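Local coordinates for FG41 Malonate Semialdehyde Decarboxylase (Coryneform bacterium, PDB 4LHP), which belongs to the tautomerase superfamily and assembles here as a trimer of identical subunits, each built from two beta-alpha-beta units, at residues I3-T8 / R17-A22; L31-R36 / A74-E79; E79-V84 / I104-N109. All blocks are in the same frame, centred on the assembly; numbering follows the deposited sequence.

Contact 1 (I3-T8 / R17-A22); sequences IRIDLT and RAIADA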
ATOM      1  N   ILE A   3      -9.201  -2.487   1.425  1.00 16.09           N
ATOM      2  CA  ILE A   3      -8.770  -2.052   2.748  1.00 16.57           C
ATOM      3  C   ILE A   3      -7.547  -2.836   3.209  1.00 18.93           C
ATOM      4  O   ILE A   3      -7.604  -4.055   3.359  1.00 17.52           O
ATOM      5  CB  ILE A   3      -9.876  -2.266   3.798  1.00 17.87           C
ATOM      6  CG1 ILE A   3     -11.242  -1.841   3.249  1.00 16.07           C
ATOM      7  CG2 ILE A   3      -9.542  -1.520   5.081  1.00 13.29           C
ATOM      8  CD1 ILE A   3     -11.312  -0.400   2.800  1.00 16.49           C
ATOM      9  N   ARG A   4      -6.440  -2.137   3.434  1.00 17.18           N
ATOM     10  CA  ARG A   4      -5.279  -2.754   4.064  1.00 16.25           C
ATOM     11  C   ARG A   4      -5.307  -2.473   5.560  1.00 14.60           C
ATOM     12  O   ARG A   4      -5.134  -1.332   5.989  1.00 21.04           O
ATOM     13  CB  ARG A   4      -3.975  -2.229   3.458  1.00 12.19           C
ATOM     14  CG  ARG A   4      -3.856  -2.455   1.964  1.00 18.05           C
ATOM     15  CD  ARG A   4      -2.445  -2.194   1.463  1.00 15.37           C
ATOM     16  NE  ARG A   4      -2.273  -2.646   0.084  1.00 14.08           N
ATOM     17  CZ  ARG A   4      -1.791  -3.836  -0.270  1.00 23.65           C
ATOM     18  NH1 ARG A   4      -1.410  -4.716   0.643  1.00 17.84           N
ATOM     19  NH2 ARG A   4      -1.680  -4.158  -1.549  1.00 21.97           N
ATOM     20  N   ILE A   5      -5.532  -3.515   6.352  1.00 15.78           N
ATOM     21  CA  ILE A   5      -5.552  -3.378   7.803  1.00 15.92           C
ATOM     22  C   ILE A   5      -4.288  -3.974   8.407  1.00 16.79           C
ATOM     23  O   ILE A   5      -4.097  -5.189   8.396  1.00 19.38           O
ATOM     24  CB  ILE A   5      -6.766  -4.084   8.425  1.00 24.00           C
ATOM     25  CG1 ILE A   5      -8.055  -3.614   7.750  1.00 16.27           C
ATOM     26  CG2 ILE A   5      -6.813  -3.823   9.929  1.00 15.15           C
ATOM     27  CD1 ILE A   5      -9.283  -4.389   8.173  1.00 20.35           C
ATOM     28  N   ASP A   6      -3.424  -3.109   8.927  1.00 13.31           N
ATOM     29  CA  ASP A   6      -2.213  -3.554   9.602  1.00 19.46           C
ATOM     30  C   ASP A   6      -2.341  -3.344  11.105  1.00 20.14           C
ATOM     31  O   ASP A   6      -2.522  -2.221  11.576  1.00 15.20           O
ATOM     32  CB  ASP A   6      -0.989  -2.810   9.064  1.00 21.45           C
ATOM     33  CG  ASP A   6      -0.606  -3.249   7.661  1.00 24.25           C
ATOM     34  OD1 ASP A   6       0.335  -4.059   7.525  1.00 18.04           O
ATOM     35  OD2 ASP A   6      -1.247  -2.787   6.694  1.00 18.82           O
ATOM     36  N   LEU A   7      -2.249  -4.439  11.850  1.00 19.82           N
ATOM     37  CA  LEU A   7      -2.383  -4.396  13.297  1.00 26.17           C
ATOM     38  C   LEU A   7      -1.299  -5.273  13.915  1.00 23.92           C
ATOM     39  O   LEU A   7      -0.323  -5.607  13.246  1.00 22.00           O
ATOM     40  CB  LEU A   7      -3.791  -4.831  13.713  1.00 20.04           C
ATOM     41  CG  LEU A   7      -4.410  -5.974  12.907  1.00 22.28           C
ATOM     42  CD1 LEU A   7      -3.598  -7.245  13.063  1.00 28.67           C
ATOM     43  CD2 LEU A   7      -5.854  -6.200  13.326  1.00 30.74           C
ATOM     44  N   THR A   8      -1.455  -5.641  15.182  1.00 22.30           N
ATOM     45  CA  THR A   8      -0.383  -6.323  15.896  1.00 21.66           C
ATOM     46  C   THR A   8      -0.762  -7.727  16.368  1.00 21.24           C
ATOM     47  O   THR A   8      -1.930  -8.018  16.624  1.00 20.01           O
ATOM     48  CB  THR A   8       0.075  -5.489  17.093  1.00 23.85           C
ATOM     49  OG1 THR A   8      -1.050  -5.191  17.927  1.00 17.83           O
ATOM     50  CG2 THR A   8       0.700  -4.188  16.613  1.00 19.03           C
ATOM     51  N   ARG A  17     -10.291 -10.517  13.075  1.00 22.79           N
ATOM     52  CA  ARG A  17     -11.412 -10.787  12.194  1.00 27.30           C
ATOM     53  C   ARG A  17     -12.598  -9.895  12.559  1.00 27.27           C
ATOM     54  O   ARG A  17     -13.298  -9.387  11.683  1.00 20.81           O
ATOM     55  CB  ARG A  17     -11.795 -12.265  12.278  1.00 21.44           C
ATOM     56  CG  ARG A  17     -12.961 -12.664  11.391  1.00 24.18           C
ATOM     57  CD  ARG A  17     -12.865 -12.035  10.010  1.00 33.37           C
ATOM     58  NE  ARG A  17     -14.134 -12.121   9.294  1.00 27.18           N
ATOM     59  CZ  ARG A  17     -14.355 -12.847   8.201  1.00 36.55           C
ATOM     60  NH1 ARG A  17     -13.390 -13.572   7.647  1.00 29.61           N
ATOM     61  NH2 ARG A  17     -15.559 -12.840   7.652  1.00 32.31           N
ATOM     62  N   ALA A  18     -12.813  -9.697  13.856  1.00 25.86           N
ATOM     63  CA  ALA A  18     -13.875  -8.811  14.326  1.00 24.85           C
ATOM     64  C   ALA A  18     -13.577  -7.360  13.948  1.00 21.15           C
ATOM     65  O   ALA A  18     -14.452  -6.646  13.458  1.00 17.42           O
ATOM     66  CB  ALA A  18     -14.052  -8.945  15.829  1.00 27.23           C
ATOM     67  N   ILE A  19     -12.341  -6.927  14.182  1.00 23.42           N
ATOM     68  CA  ILE A  19     -11.897  -5.617  13.720  1.00 19.65           C
ATOM     69  C   ILE A  19     -12.247  -5.456  12.244  1.00 19.30           C
ATOM     70  O   ILE A  19     -12.826  -4.449  11.838  1.00 16.93           O
ATOM     71  CB  ILE A  19     -10.371  -5.430  13.907  1.00 24.23           C
ATOM     72  CG1 ILE A  19     -10.022  -5.294  15.391  1.00 24.03           C
ATOM     73  CG2 ILE A  19      -9.883  -4.202  13.148  1.00 22.46           C
ATOM     74  CD1 ILE A  19      -8.533  -5.314  15.675  1.00 26.50           C
ATOM     75  N   ALA A  20     -11.904  -6.464  11.448  1.00 17.48           N
ATOM     76  CA  ALA A  20     -12.141  -6.423  10.009  1.00 25.83           C
ATOM     77  C   ALA A  20     -13.633  -6.347   9.700  1.00 21.19           C
ATOM     78  O   ALA A  20     -14.051  -5.635   8.787  1.00 21.30           O
ATOM     79  CB  ALA A  20     -11.518  -7.640   9.341  1.00 18.02           C
ATOM     80  N   ASP A  21     -14.433  -7.080  10.468  1.00 23.14           N
ATOM     81  CA  ASP A  21     -15.879  -7.082  10.280  1.00 27.41           C
ATOM     82  C   ASP A  21     -16.460  -5.699  10.551  1.00 23.58           C
ATOM     83  O   ASP A  21     -17.341  -5.231   9.831  1.00 23.07           O
ATOM     84  CB  ASP A  21     -16.538  -8.105  11.207  1.00 17.50           C
ATOM     85  CG  ASP A  21     -16.286  -9.536  10.776  1.00 20.59           C
ATOM     86  OD1 ASP A  21     -16.193  -9.793   9.558  1.00 24.47           O
ATOM     87  OD2 ASP A  21     -16.187 -10.410  11.659  1.00 22.82           O
ATOM     88  N   ALA A  22     -15.953  -5.048  11.591  1.00 17.34           N
ATOM     89  CA  ALA A  22     -16.476  -3.757  12.013  1.00 19.14           C
ATOM     90  C   ALA A  22     -16.153  -2.671  10.996  1.00 22.14           C
ATOM     91  O   ALA A  22     -16.971  -1.787  10.737  1.00 24.79           O
ATOM     92  CB  ALA A  22     -15.917  -3.390  13.375  1.00 22.09           C
TER
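Two apolar side chains of strand 3-8, Ile5 and Leu7, carry the packing against Ile19 and Ala20 of helix 17-22. Leu7 and Ile19 meet tip to tip, Leu7 CD2 lying 3.7 Å from Ile19 CD1. Leu7 gets there with CG placed between its backbone N and carbonyl carbon (chi1 38°). Ile5 instead lays CD1 against the helix backbone, 4.0 Å from Ala20 CA. The small methyl of Ala20 lets this branch come so close, and Ile5 CG2 and Ile19 CG2 make a looser touch at 4.5 Å. No hydrogen bond crosses between the segments.

The polar interaction runs within the helix. Arg17 NE donates to Asp21 OD1 at 3.1 Å, one turn along, on the syn side though tilted 32° from the carboxylate plane, and the same oxygen also pairs with Arg38. On the strand, Arg4 and Asp6 alternate with the packed residues and form salt bridges with Asp6 and Arg4 of neighbouring subunits.

The segment axes approach to 10.4 Å, their directions 145° apart, as in a beta-alpha-beta unit. Held by dispersion and the burial of aliphatic groups, the pairing implies a hydrophobic helix-sheet core, with charge assigned to the strand's other face and the helix's outer side.

Contact 2 (L31-R36 / A74-E79); sequences LAIPAR and AGRTIE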
ATOM      1  N   LEU A  31     -20.740   4.543   3.275  1.00 23.93           N
ATOM      2  CA  LEU A  31     -20.489   4.685   1.839  1.00 34.15           C
ATOM      3  C   LEU A  31     -21.586   4.057   0.981  1.00 30.37           C
ATOM      4  O   LEU A  31     -21.646   4.289  -0.226  1.00 25.08           O
ATOM      5  CB  LEU A  31     -19.137   4.071   1.466  1.00 25.75           C
ATOM      6  CG  LEU A  31     -17.914   4.725   2.110  1.00 31.74           C
ATOM      7  CD1 LEU A  31     -16.638   4.019   1.678  1.00 26.92           C
ATOM      8  CD2 LEU A  31     -17.854   6.203   1.762  1.00 28.65           C
ATOM      9  N   ALA A  32     -22.448   3.261   1.605  1.00 24.66           N
ATOM     10  CA  ALA A  32     -23.527   2.591   0.887  1.00 28.42           C
ATOM     11  C   ALA A  32     -22.989   1.786  -0.291  1.00 26.40           C
ATOM     12  O   ALA A  32     -23.602   1.752  -1.356  1.00 24.39           O
ATOM     13  CB  ALA A  32     -24.558   3.603   0.408  1.00 25.22           C
ATOM     14  N   ILE A  33     -21.841   1.146  -0.098  1.00 25.02           N
ATOM     15  CA  ILE A  33     -21.309   0.226  -1.098  1.00 25.54           C
ATOM     16  C   ILE A  33     -22.052  -1.095  -0.991  1.00 23.19           C
ATOM     17  O   ILE A  33     -22.632  -1.397   0.054  1.00 23.17           O
ATOM     18  CB  ILE A  33     -19.792  -0.029  -0.922  1.00 28.41           C
ATOM     19  CG1 ILE A  33     -19.485  -0.545   0.490  1.00 24.22           C
ATOM     20  CG2 ILE A  33     -19.000   1.237  -1.226  1.00 25.46           C
ATOM     21  CD1 ILE A  33     -18.041  -0.954   0.691  1.00 24.03           C
ATOM     22  N   PRO A  34     -22.055  -1.885  -2.075  1.00 25.59           N
ATOM     23  CA  PRO A  34     -22.675  -3.211  -1.995  1.00 20.13           C
ATOM     24  C   PRO A  34     -22.215  -3.952  -0.747  1.00 22.48           C
ATOM     25  O   PRO A  34     -21.086  -3.756  -0.296  1.00 22.81           O
ATOM     26  CB  PRO A  34     -22.170  -3.905  -3.258  1.00 26.39           C
ATOM     27  CG  PRO A  34     -21.980  -2.792  -4.234  1.00 25.73           C
ATOM     28  CD  PRO A  34     -21.548  -1.592  -3.427  1.00 20.72           C
ATOM     29  N   ALA A  35     -23.085  -4.790  -0.193  1.00 22.83           N
ATOM     30  CA  ALA A  35     -22.790  -5.476   1.057  1.00 21.71           C
ATOM     31  C   ALA A  35     -21.620  -6.431   0.882  1.00 20.70           C
ATOM     32  O   ALA A  35     -20.865  -6.674   1.821  1.00 21.46           O
ATOM     33  CB  ALA A  35     -24.017  -6.224   1.549  1.00 32.52           C
ATOM     34  N   ARG A  36     -21.468  -6.963  -0.327  1.00 19.03           N
ATOM     35  CA  ARG A  36     -20.400  -7.911  -0.614  1.00 19.18           C
ATOM     36  C   ARG A  36     -19.212  -7.249  -1.302  1.00 22.75           C
ATOM     37  O   ARG A  36     -18.345  -7.932  -1.843  1.00 17.44           O
ATOM     38  CB  ARG A  36     -20.930  -9.057  -1.472  1.00 22.91           C
ATOM     39  CG  ARG A  36     -22.025  -9.855  -0.790  1.00 28.68           C
ATOM     40  CD  ARG A  36     -22.411 -11.082  -1.595  1.00 28.92           C
ATOM     41  NE  ARG A  36     -21.302 -12.023  -1.719  1.00 18.40           N
ATOM     42  CZ  ARG A  36     -20.817 -12.752  -0.717  1.00 31.98           C
ATOM     43  NH1 ARG A  36     -21.334 -12.654   0.501  1.00 29.25           N
ATOM     44  NH2 ARG A  36     -19.805 -13.581  -0.930  1.00 23.38           N
ATOM     45  N   ALA A  74     -12.235   7.997  -6.150  1.00 17.18           N
ATOM     46  CA  ALA A  74     -12.401   9.423  -5.902  1.00 22.94           C
ATOM     47  C   ALA A  74     -13.877   9.775  -6.008  1.00 22.25           C
ATOM     48  O   ALA A  74     -14.648   9.059  -6.648  1.00 14.30           O
ATOM     49  CB  ALA A  74     -11.599  10.228  -6.912  1.00 21.32           C
ATOM     50  N   GLY A  75     -14.270  10.878  -5.380  1.00 19.71           N
ATOM     51  CA  GLY A  75     -15.627  11.378  -5.501  1.00 23.05           C
ATOM     52  C   GLY A  75     -16.321  11.603  -4.172  1.00 23.07           C
ATOM     53  O   GLY A  75     -17.268  12.384  -4.086  1.00 27.63           O
ATOM     54  N   ARG A  76     -15.858  10.919  -3.132  1.00 21.27           N
ATOM     55  CA  ARG A  76     -16.470  11.057  -1.818  1.00 23.39           C
ATOM     56  C   ARG A  76     -16.147  12.427  -1.248  1.00 19.15           C
ATOM     57  O   ARG A  76     -15.018  12.906  -1.354  1.00 28.45           O
ATOM     58  CB  ARG A  76     -15.981   9.967  -0.867  1.00 17.19           C
ATOM     59  CG  ARG A  76     -16.224   8.559  -1.371  1.00 20.56           C
ATOM     60  CD  ARG A  76     -17.705   8.227  -1.413  1.00 33.40           C
ATOM     61  NE  ARG A  76     -17.936   6.879  -1.921  1.00 36.31           N
ATOM     62  CZ  ARG A  76     -19.067   6.197  -1.771  1.00 34.68           C
ATOM     63  NH1 ARG A  76     -20.093   6.726  -1.115  1.00 42.28           N
ATOM     64  NH2 ARG A  76     -19.169   4.976  -2.272  1.00 34.08           N
ATOM     65  N   THR A  77     -17.148  13.054  -0.641  1.00 24.76           N
ATOM     66  CA  THR A  77     -16.975  14.386  -0.086  1.00 20.83           C
ATOM     67  C   THR A  77     -16.144  14.344   1.182  1.00 28.72           C
ATOM     68  O   THR A  77     -15.985  13.293   1.814  1.00 27.47           O
ATOM     69  CB  THR A  77     -18.317  15.049   0.268  1.00 28.11           C
ATOM     70  OG1 THR A  77     -18.935  14.338   1.347  1.00 25.97           O
ATOM     71  CG2 THR A  77     -19.244  15.067  -0.926  1.00 36.21           C
ATOM     72  N   ILE A  78     -15.621  15.510   1.538  1.00 32.20           N
ATOM     73  CA  ILE A  78     -14.876  15.698   2.771  1.00 30.39           C
ATOM     74  C   ILE A  78     -15.709  15.312   3.993  1.00 23.83           C
ATOM     75  O   ILE A  78     -15.186  14.737   4.948  1.00 26.30           O
ATOM     76  CB  ILE A  78     -14.408  17.161   2.881  1.00 26.89           C
ATOM     77  CG1 ILE A  78     -13.280  17.411   1.864  1.00 30.14           C
ATOM     78  CG2 ILE A  78     -14.006  17.533   4.342  1.00 30.50           C
ATOM     79  CD1 ILE A  78     -12.392  18.633   2.171  1.00 25.63           C
ATOM     80  N   GLU A  79     -17.006  15.609   3.953  1.00 24.85           N
ATOM     81  CA  GLU A  79     -17.893  15.313   5.077  1.00 30.22           C
ATOM     82  C   GLU A  79     -18.171  13.814   5.191  1.00 29.45           C
ATOM     83  O   GLU A  79     -18.276  13.271   6.293  1.00 28.88           O
ATOM     84  CB  GLU A  79     -19.209  16.081   4.934  1.00 20.00           C
TER
HETATM   85  O   HOH W   1     -21.617   3.863  -2.777  1.00 28.38           O
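Arg76 starts with CG beside its backbone N and bends at chi2 (-68°), after which the chain straightens and delivers the guanidinium to the carbonyl of Leu31. Leu31, with CG likewise beside its own N, sends its isobutyl group at a slant past the arginine. Leu31 CD2 rests over one face of the guanidinium, 3.7 Å from Arg76 CZ and offset toward the rim.

Arg76 NH1 donates to Leu31 O at 3.0 Å; the bond is bent (140° at the hydrogen), and it reaches the oxygen at a C=O...N angle of 115°. Arg76 NH2 adds a weak bond to Leu31 O at 3.3 Å. A water closes a small ring, donating to Leu31 O at 2.6 Å and accepting from Arg76 NH2 at 2.7 Å, which brings three donors to one carbonyl. Ile33 crosses the arginine at about a right angle, its CG2 3.9 Å from Arg76 NH2, and also touches Pro1; a phosphate ion is bound about 4 Å from the Ile33 side chain.

Leu31 closes helix 13-31, and Ala32 turns away with positive phi. Thr77, whose hydroxyl accepts from Thr80 N, is the N-cap of helix 78-92. Arginine suits its place because its flat cation can offer several N-H groups to a helix-end carbonyl while an aliphatic group lies on its face. Its positive charge would probably also be welcome at the negative end of the helix dipole.

Contact 3 (E79-V84 / I104-N109); sequences ETKQRV and IAITEN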
ATOM      1  N   GLU A  79     -17.006  15.609   3.953  1.00 24.85           N
ATOM      2  CA  GLU A  79     -17.893  15.313   5.077  1.00 30.22           C
ATOM      3  C   GLU A  79     -18.171  13.814   5.191  1.00 29.45           C
ATOM      4  O   GLU A  79     -18.276  13.271   6.293  1.00 28.88           O
ATOM      5  CB  GLU A  79     -19.209  16.081   4.934  1.00 20.00           C
ATOM      6  N   THR A  80     -18.303  13.151   4.047  1.00 19.38           N
ATOM      7  CA  THR A  80     -18.504  11.706   4.012  1.00 23.96           C
ATOM      8  C   THR A  80     -17.308  10.986   4.621  1.00 21.21           C
ATOM      9  O   THR A  80     -17.464  10.023   5.372  1.00 18.41           O
ATOM     10  CB  THR A  80     -18.712  11.207   2.571  1.00 27.12           C
ATOM     11  OG1 THR A  80     -20.088  11.357   2.202  1.00 28.19           O
ATOM     12  CG2 THR A  80     -18.318   9.739   2.438  1.00 30.57           C
ATOM     13  N   LYS A  81     -16.112  11.458   4.288  1.00 24.47           N
ATOM     14  CA  LYS A  81     -14.884  10.871   4.807  1.00 21.57           C
ATOM     15  C   LYS A  81     -14.804  11.035   6.324  1.00 24.78           C
ATOM     16  O   LYS A  81     -14.355  10.134   7.033  1.00 23.49           O
ATOM     17  CB  LYS A  81     -13.672  11.511   4.131  1.00 17.23           C
ATOM     18  CG  LYS A  81     -13.580  11.189   2.649  1.00 19.57           C
ATOM     19  CD  LYS A  81     -12.448  11.934   1.965  1.00 22.17           C
ATOM     20  CE  LYS A  81     -12.293  11.477   0.523  1.00 20.16           C
ATOM     21  NZ  LYS A  81     -11.307  12.297  -0.235  1.00 18.93           N
ATOM     22  N   GLN A  82     -15.242  12.188   6.818  1.00 22.97           N
ATOM     23  CA  GLN A  82     -15.296  12.415   8.255  1.00 24.12           C
ATOM     24  C   GLN A  82     -16.241  11.403   8.899  1.00 29.30           C
ATOM     25  O   GLN A  82     -15.923  10.817   9.934  1.00 26.13           O
ATOM     26  CB  GLN A  82     -15.743  13.845   8.561  1.00 20.98           C
ATOM     27  CG  GLN A  82     -14.705  14.897   8.209  1.00 24.73           C
ATOM     28  CD  GLN A  82     -15.090  16.286   8.683  1.00 31.21           C
ATOM     29  OE1 GLN A  82     -15.664  17.075   7.931  1.00 35.21           O
ATOM     30  NE2 GLN A  82     -14.770  16.593   9.934  1.00 34.41           N
ATOM     31  N   ARG A  83     -17.398  11.198   8.278  1.00 23.82           N
ATOM     32  CA  ARG A  83     -18.352  10.201   8.752  1.00 23.42           C
ATOM     33  C   ARG A  83     -17.739   8.801   8.759  1.00 24.71           C
ATOM     34  O   ARG A  83     -18.018   8.008   9.657  1.00 22.62           O
ATOM     35  CB  ARG A  83     -19.619  10.219   7.893  1.00 27.22           C
ATOM     36  CG  ARG A  83     -20.623  11.290   8.294  1.00 29.67           C
ATOM     37  CD  ARG A  83     -21.765  11.393   7.292  1.00 33.55           C
ATOM     38  NE  ARG A  83     -22.439  10.112   7.083  1.00 36.27           N
ATOM     39  CZ  ARG A  83     -22.846   9.647   5.902  1.00 43.22           C
ATOM     40  NH1 ARG A  83     -22.654  10.344   4.789  1.00 42.55           N
ATOM     41  NH2 ARG A  83     -23.448   8.469   5.830  1.00 43.41           N
ATOM     42  N   VAL A  84     -16.911   8.497   7.761  1.00 27.09           N
ATOM     43  CA  VAL A  84     -16.242   7.198   7.696  1.00 26.23           C
ATOM     44  C   VAL A  84     -15.281   7.020   8.869  1.00 27.36           C
ATOM     45  O   VAL A  84     -15.310   5.997   9.554  1.00 23.92           O
ATOM     46  CB  VAL A  84     -15.456   7.009   6.373  1.00 31.48           C
ATOM     47  CG1 VAL A  84     -14.487   5.829   6.479  1.00 23.44           C
ATOM     48  CG2 VAL A  84     -16.411   6.814   5.202  1.00 20.62           C
ATOM     49  N   ILE A 104      -6.257   6.062  10.389  1.00 17.30           N
ATOM     50  CA  ILE A 104      -6.916   5.779   9.120  1.00 12.42           C
ATOM     51  C   ILE A 104      -6.406   6.696   8.015  1.00 16.35           C
ATOM     52  O   ILE A 104      -6.283   7.906   8.206  1.00 16.70           O
ATOM     53  CB  ILE A 104      -8.446   5.944   9.234  1.00 16.78           C
ATOM     54  CG1 ILE A 104      -8.981   5.130  10.415  1.00 17.43           C
ATOM     55  CG2 ILE A 104      -9.124   5.522   7.938  1.00 13.04           C
ATOM     56  CD1 ILE A 104     -10.455   5.330  10.680  1.00 22.81           C
ATOM     57  N   ALA A 105      -6.111   6.113   6.858  1.00 13.86           N
ATOM     58  CA  ALA A 105      -5.654   6.880   5.706  1.00 13.18           C
ATOM     59  C   ALA A 105      -6.461   6.506   4.469  1.00 14.55           C
ATOM     60  O   ALA A 105      -6.832   5.348   4.292  1.00 13.37           O
ATOM     61  CB  ALA A 105      -4.179   6.631   5.460  1.00 16.29           C
ATOM     62  N   ILE A 106      -6.728   7.491   3.618  1.00 12.57           N
ATOM     63  CA  ILE A 106      -7.463   7.261   2.381  1.00 13.97           C
ATOM     64  C   ILE A 106      -6.603   7.621   1.173  1.00 15.09           C
ATOM     65  O   ILE A 106      -5.985   8.682   1.134  1.00 14.73           O
ATOM     66  CB  ILE A 106      -8.769   8.084   2.339  1.00 11.46           C
ATOM     67  CG1 ILE A 106      -9.669   7.707   3.521  1.00 14.58           C
ATOM     68  CG2 ILE A 106      -9.495   7.864   1.018  1.00 25.29           C
ATOM     69  CD1 ILE A 106     -11.082   8.257   3.427  1.00 17.89           C
ATOM     70  N   THR A 107      -6.564   6.724   0.192  1.00 21.91           N
ATOM     71  CA  THR A 107      -5.822   6.955  -1.042  1.00 13.27           C
ATOM     72  C   THR A 107      -6.736   6.649  -2.224  1.00 17.00           C
ATOM     73  O   THR A 107      -7.339   5.579  -2.290  1.00 21.12           O
ATOM     74  CB  THR A 107      -4.555   6.081  -1.113  1.00 16.37           C
ATOM     75  OG1 THR A 107      -3.674   6.421  -0.035  1.00 13.65           O
ATOM     76  CG2 THR A 107      -3.831   6.286  -2.436  1.00 18.34           C
ATOM     77  N   GLU A 108      -6.833   7.589  -3.159  1.00 17.75           N
ATOM     78  CA  GLU A 108      -7.880   7.543  -4.177  1.00 19.58           C
ATOM     79  C   GLU A 108      -7.404   7.119  -5.565  1.00 18.20           C
ATOM     80  O   GLU A 108      -6.221   7.211  -5.895  1.00 14.30           O
ATOM     81  CB  GLU A 108      -8.570   8.908  -4.265  1.00 20.39           C
ATOM     82  CG  GLU A 108      -9.372   9.266  -3.023  1.00 28.65           C
ATOM     83  CD  GLU A 108     -10.050  10.617  -3.125  1.00 24.37           C
ATOM     84  OE1 GLU A 108      -9.459  11.539  -3.729  1.00 17.18           O
ATOM     85  OE2 GLU A 108     -11.178  10.756  -2.605  1.00 16.15           O
ATOM     86  N   ASN A 109      -8.352   6.640  -6.368  1.00 16.09           N
ATOM     87  CA  ASN A 109      -8.110   6.326  -7.771  1.00 15.43           C
ATOM     88  C   ASN A 109      -9.412   6.423  -8.564  1.00 15.29           C
ATOM     89  O   ASN A 109     -10.400   6.961  -8.069  1.00 12.85           O
ATOM     90  CB  ASN A 109      -7.476   4.940  -7.920  1.00 14.39           C
ATOM     91  CG  ASN A 109      -8.365   3.823  -7.404  1.00 16.07           C
ATOM     92  OD1 ASN A 109      -9.527   4.038  -7.059  1.00 23.25           O
ATOM     93  ND2 ASN A 109      -7.816   2.615  -7.354  1.00 17.23           N
TER
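Lys81 reaches from helix 79-84 to Glu108 on strand 104-109, and its NZ donates to Glu108 OE2 in a salt bridge of 2.8 Å. The ammonium comes from well above the carboxylate plane, about 59° out of it. Behind it, Lys81 CE lies 3.4 Å from the same OE2. Lower on the chain, Lys81 CG packs 3.9 Å from Ile106 CD1, where the two side chains cross obliquely. A lysine suits both jobs: its methylenes rest on the isoleucine while its tip meets the acid.

Lys81 runs extended beyond CG, with every later torsion close to 180°, and Glu108 is likewise stretched out at chi2 to meet it. Asp113 of the third subunit is a second anionic partner for Lys81 NZ, so the buried lysine would probably be kept charged. Ile106 is in turn backed by Phe85 of the helix and Thr72 of strand 66-73.

About one turn beyond Lys81, Val84 also turns toward the strand and packs on Leu27 and Val30, tying helix 78-92 to helix 13-31. Strand 102-109 runs parallel to 66-73 at one edge of the chain's own sheet, and at Ile104 and Ala105 an antiparallel strand of the third subunit continues that sheet.

In the fold
Along the chain the contacts come in series. Contact 1 lies in the first beta-alpha-beta unit (strand 2-8, helix 13-31, strand 39-45) and contact 3 in the second (66-73, 78-92, 102-109); their centres are about 16 Å apart and both reach the same four-stranded sheet. Contact 2 joins the end of helix 13-31 and the loop after it to the turn leading into helix 78-92, about 18 Å from contact 1 and about 9 Å from contact 3, centre to centre. Contacts 2 and 3 share Glu79 and touch directly, for instance Leu31 CD2 on Thr80 CG2 at 3.6 Å. Each unit thus packs its helix on the common sheet, contact 2 links the two, and all three also meet neighbouring subunits.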